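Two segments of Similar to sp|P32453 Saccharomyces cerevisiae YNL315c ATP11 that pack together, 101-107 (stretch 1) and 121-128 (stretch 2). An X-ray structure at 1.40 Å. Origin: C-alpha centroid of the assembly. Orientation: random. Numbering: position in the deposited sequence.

Stretch 1 101-107: TLDDYLK
Stretch 2 (121-128) FLWRAKWS

Packing of a segment with a weakly bonded helical turn at about L102 to Y105 against a helix covering 121-126 in one chain, an almost wholly apolar contact that buries 345 Å² and contains no hydrogen bond between the stretches. T101 is extended (phi/psi -106/178). The chain then coils weakly from L102 to Y105, with Y105 N and L106 N both bonded to L102 O (2.8 and 2.9 Å), and opens at L106 (-134/121) and K107 (-68/123). T101 N donates to D104 OD2 (2.8 Å), and K107 NZ reaches back to D103 O at a very short 2.5 Å. Stretch 2 enters already helical, with phi near -60 and psi near -40; A125 N to F121 O (2.8 Å) and K126 N to L122 O (2.9 Å) hold it, while W127 N makes only weak bonds, to W123 O (3.4 Å) and R124 O (3.3 Å). W127 itself turns to -103/4. The register is set by the CA atoms of Y105 and K126, 7.8 Å apart, and those of L106 and W123, 7.6 Å apart, a spacing bridged mainly by side chains; a step forward in stretch 1 is thus a step back along the helix.

Y105, the most covered residue, points its CA-to-CB bond toward the helix (chi1 -59°, m; chi2 -56°). One face of its ring receives the edge of W127 (chi1 m, chi2 108°): Y105 CE1 lies 3.7 Å from W127 CH2, with six-membered ring centroids 5.1 Å apart and planes at 68°, so the polarized ring hydrogens of the indole edge can face the phenol's pi cloud. W123 meets the same ring obliquely, Y105 CD2 to W123 CH2 being 3.9 Å, with centroids 6.0 Å apart and planes at 67°. K126 (chi1-chi4 t, p, t, t) brings the end of its aliphatic chain up to Y105, K126 CE lying 4.0 Å from Y105 CB; its NZ stops 3.5 Å from Y105 O, a polar approach without a hydrogen bond.

L106 (chi1 m, chi2 t) starts sideways, but its end comes nearer the helix. Its CD1 sits at the edge of the W123 indole, 3.7 Å from W123 CE3; both branches lie near L122, L106 CD2 4.3 Å and L106 CD1 4.4 Å from L122 CB.

W123 (chi1 t, chi2 -116°) is the buried plate shared by three residues of stretch 1. Besides Y105 and L106, it meets L102 (chi1 t, chi2 p), whose CD1 approaches W123 CZ3 to 3.5 Å in tight van der Waals contact. W123 NE1 and Y105 OH are hydrogen-bonded elsewhere in the structure, so these two polar atoms are satisfied while their rings' carbons pack here.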

# COMPACT_ATOMS: atom_id res chain seq x y z
N THR A 101 -7.55 -11.94 8.34
CA THR A 101 -6.13 -12.15 8.44
C THR A 101 -5.65 -13.25 7.50
O THR A 101 -6.51 -13.84 6.81
CB THR A 101 -5.70 -12.51 9.89
OG1 THR A 101 -6.18 -13.82 10.20
CG2 THR A 101 -6.28 -11.52 10.88
N LEU A 102 -4.34 -13.48 7.48
CA LEU A 102 -3.85 -14.46 6.52
C LEU A 102 -4.54 -15.80 6.69
O LEU A 102 -4.85 -16.44 5.66
CB LEU A 102 -2.32 -14.57 6.64
CG LEU A 102 -1.70 -15.54 5.62
CD1 LEU A 102 -2.06 -15.18 4.16
CD2 LEU A 102 -0.20 -15.54 5.78
N ASP A 103 -4.76 -16.19 7.96
CA ASP A 103 -5.37 -17.52 8.20
C ASP A 103 -6.75 -17.68 7.57
O ASP A 103 -7.23 -18.79 7.29
CB ASP A 103 -5.46 -17.74 9.70
CG ASP A 103 -5.76 -19.17 10.09
OD1 ASP A 103 -5.00 -20.11 9.79
OD2 ASP A 103 -6.81 -19.33 10.76
N ASP A 104 -7.47 -16.56 7.37
CA ASP A 104 -8.77 -16.62 6.69
C ASP A 104 -8.66 -16.91 5.21
O ASP A 104 -9.64 -17.28 4.56
CB ASP A 104 -9.48 -15.27 6.88
CG ASP A 104 -9.82 -15.00 8.34
OD1 ASP A 104 -10.36 -15.94 9.00
OD2 ASP A 104 -9.55 -13.88 8.85
N TYR A 105 -7.48 -16.75 4.61
CA TYR A 105 -7.28 -17.02 3.20
C TYR A 105 -6.50 -18.30 2.97
O TYR A 105 -6.83 -19.07 2.06
CB TYR A 105 -6.49 -15.87 2.57
CG TYR A 105 -7.13 -14.50 2.69
CD1 TYR A 105 -8.41 -14.25 2.23
CD2 TYR A 105 -6.41 -13.43 3.21
CE1 TYR A 105 -9.01 -12.98 2.32
CE2 TYR A 105 -6.98 -12.17 3.31
CZ TYR A 105 -8.25 -11.94 2.88
OH TYR A 105 -8.81 -10.68 2.96
N LEU A 106 -5.44 -18.50 3.76
CA LEU A 106 -4.60 -19.70 3.68
C LEU A 106 -4.38 -20.19 5.12
O LEU A 106 -3.82 -19.37 5.89
CB LEU A 106 -3.21 -19.50 3.08
CG LEU A 106 -3.11 -18.95 1.67
CD1 LEU A 106 -1.65 -18.67 1.31
CD2 LEU A 106 -3.73 -19.92 0.67
N LYS A 107 -4.75 -21.38 5.50
CA LYS A 107 -4.63 -21.78 6.89
C LYS A 107 -3.17 -21.91 7.28
O LYS A 107 -2.35 -22.66 6.71
CB LYS A 107 -5.34 -23.12 7.14
CG LYS A 107 -6.86 -23.02 6.98
CD LYS A 107 -7.47 -22.02 7.93
CE LYS A 107 -8.88 -21.59 7.59
NZ LYS A 107 -9.04 -20.41 6.70
N PHE A 121 3.17 -19.67 -4.57
CA PHE A 121 2.26 -20.27 -5.59
C PHE A 121 0.84 -20.30 -5.10
O PHE A 121 -0.12 -19.98 -5.81
CB PHE A 121 2.72 -21.69 -5.86
CG PHE A 121 4.01 -21.77 -6.71
CD1 PHE A 121 4.60 -20.69 -7.35
CD2 PHE A 121 4.61 -23.00 -6.82
CE1 PHE A 121 5.75 -20.87 -8.08
CE2 PHE A 121 5.73 -23.20 -7.60
CZ PHE A 121 6.32 -22.12 -8.24
N LEU A 122 0.70 -20.71 -3.84
CA LEU A 122 -0.69 -20.83 -3.31
C LEU A 122 -1.37 -19.48 -3.22
O LEU A 122 -2.56 -19.36 -3.45
CB LEU A 122 -0.70 -21.47 -1.92
CG LEU A 122 -0.33 -22.96 -1.89
CD1 LEU A 122 -0.26 -23.37 -0.42
CD2 LEU A 122 -1.39 -23.76 -2.67
N TRP A 123 -0.58 -18.50 -2.81
CA TRP A 123 -1.18 -17.14 -2.66
C TRP A 123 -1.60 -16.60 -4.01
O TRP A 123 -2.71 -16.05 -4.17
CB TRP A 123 -0.15 -16.25 -2.04
CG TRP A 123 -0.53 -14.84 -1.72
CD1 TRP A 123 -0.04 -13.67 -2.24
CD2 TRP A 123 -1.53 -14.47 -0.74
NE1 TRP A 123 -0.69 -12.60 -1.62
CE2 TRP A 123 -1.60 -13.07 -0.71
CE3 TRP A 123 -2.35 -15.21 0.10
CZ2 TRP A 123 -2.45 -12.34 0.13
CZ3 TRP A 123 -3.22 -14.50 0.95
CH2 TRP A 123 -3.26 -13.10 0.95
N ARG A 124 -0.71 -16.78 -5.01
CA ARG A 124 -1.12 -16.30 -6.34
C ARG A 124 -2.30 -17.09 -6.86
O ARG A 124 -3.18 -16.51 -7.52
CB ARG A 124 0.09 -16.33 -7.28
CG ARG A 124 1.18 -15.35 -6.82
CD ARG A 124 2.25 -15.29 -7.89
NE ARG A 124 3.35 -14.44 -7.45
CZ ARG A 124 3.39 -13.11 -7.42
NH1 ARG A 124 2.33 -12.41 -7.83
NH2 ARG A 124 4.49 -12.50 -6.98
N ALA A 125 -2.36 -18.42 -6.62
CA ALA A 125 -3.50 -19.21 -7.10
C ALA A 125 -4.77 -18.72 -6.43
O ALA A 125 -5.85 -18.69 -7.08
CB ALA A 125 -3.32 -20.71 -6.82
N LYS A 126 -4.67 -18.35 -5.15
CA LYS A 126 -5.88 -17.96 -4.38
C LYS A 126 -6.61 -16.81 -5.04
O LYS A 126 -7.84 -16.71 -5.09
CB LYS A 126 -5.46 -17.59 -2.96
CG LYS A 126 -6.49 -16.92 -2.06
CD LYS A 126 -7.62 -17.89 -1.71
CE LYS A 126 -8.45 -17.32 -0.56
NZ LYS A 126 -9.51 -18.29 -0.12
N TRP A 127 -5.83 -15.89 -5.61
CA TRP A 127 -6.38 -14.63 -6.13
C TRP A 127 -6.49 -14.64 -7.64
O TRP A 127 -6.88 -13.64 -8.27
CB TRP A 127 -5.52 -13.44 -5.65
CG TRP A 127 -5.52 -13.35 -4.14
CD1 TRP A 127 -4.48 -13.64 -3.31
CD2 TRP A 127 -6.62 -12.95 -3.32
NE1 TRP A 127 -4.87 -13.44 -2.00
CE2 TRP A 127 -6.17 -13.02 -1.99
CE3 TRP A 127 -7.93 -12.53 -3.62
CZ2 TRP A 127 -6.98 -12.69 -0.92
CZ3 TRP A 127 -8.75 -12.21 -2.55
CH2 TRP A 127 -8.28 -12.29 -1.23
N SER A 128 -6.17 -15.79 -8.22
CA SER A 128 -6.07 -15.89 -9.67
C SER A 128 -7.40 -15.75 -10.37
O SER A 128 -7.44 -15.50 -11.58
CB SER A 128 -5.46 -17.24 -10.10
OG SER A 128 -6.27 -18.32 -9.72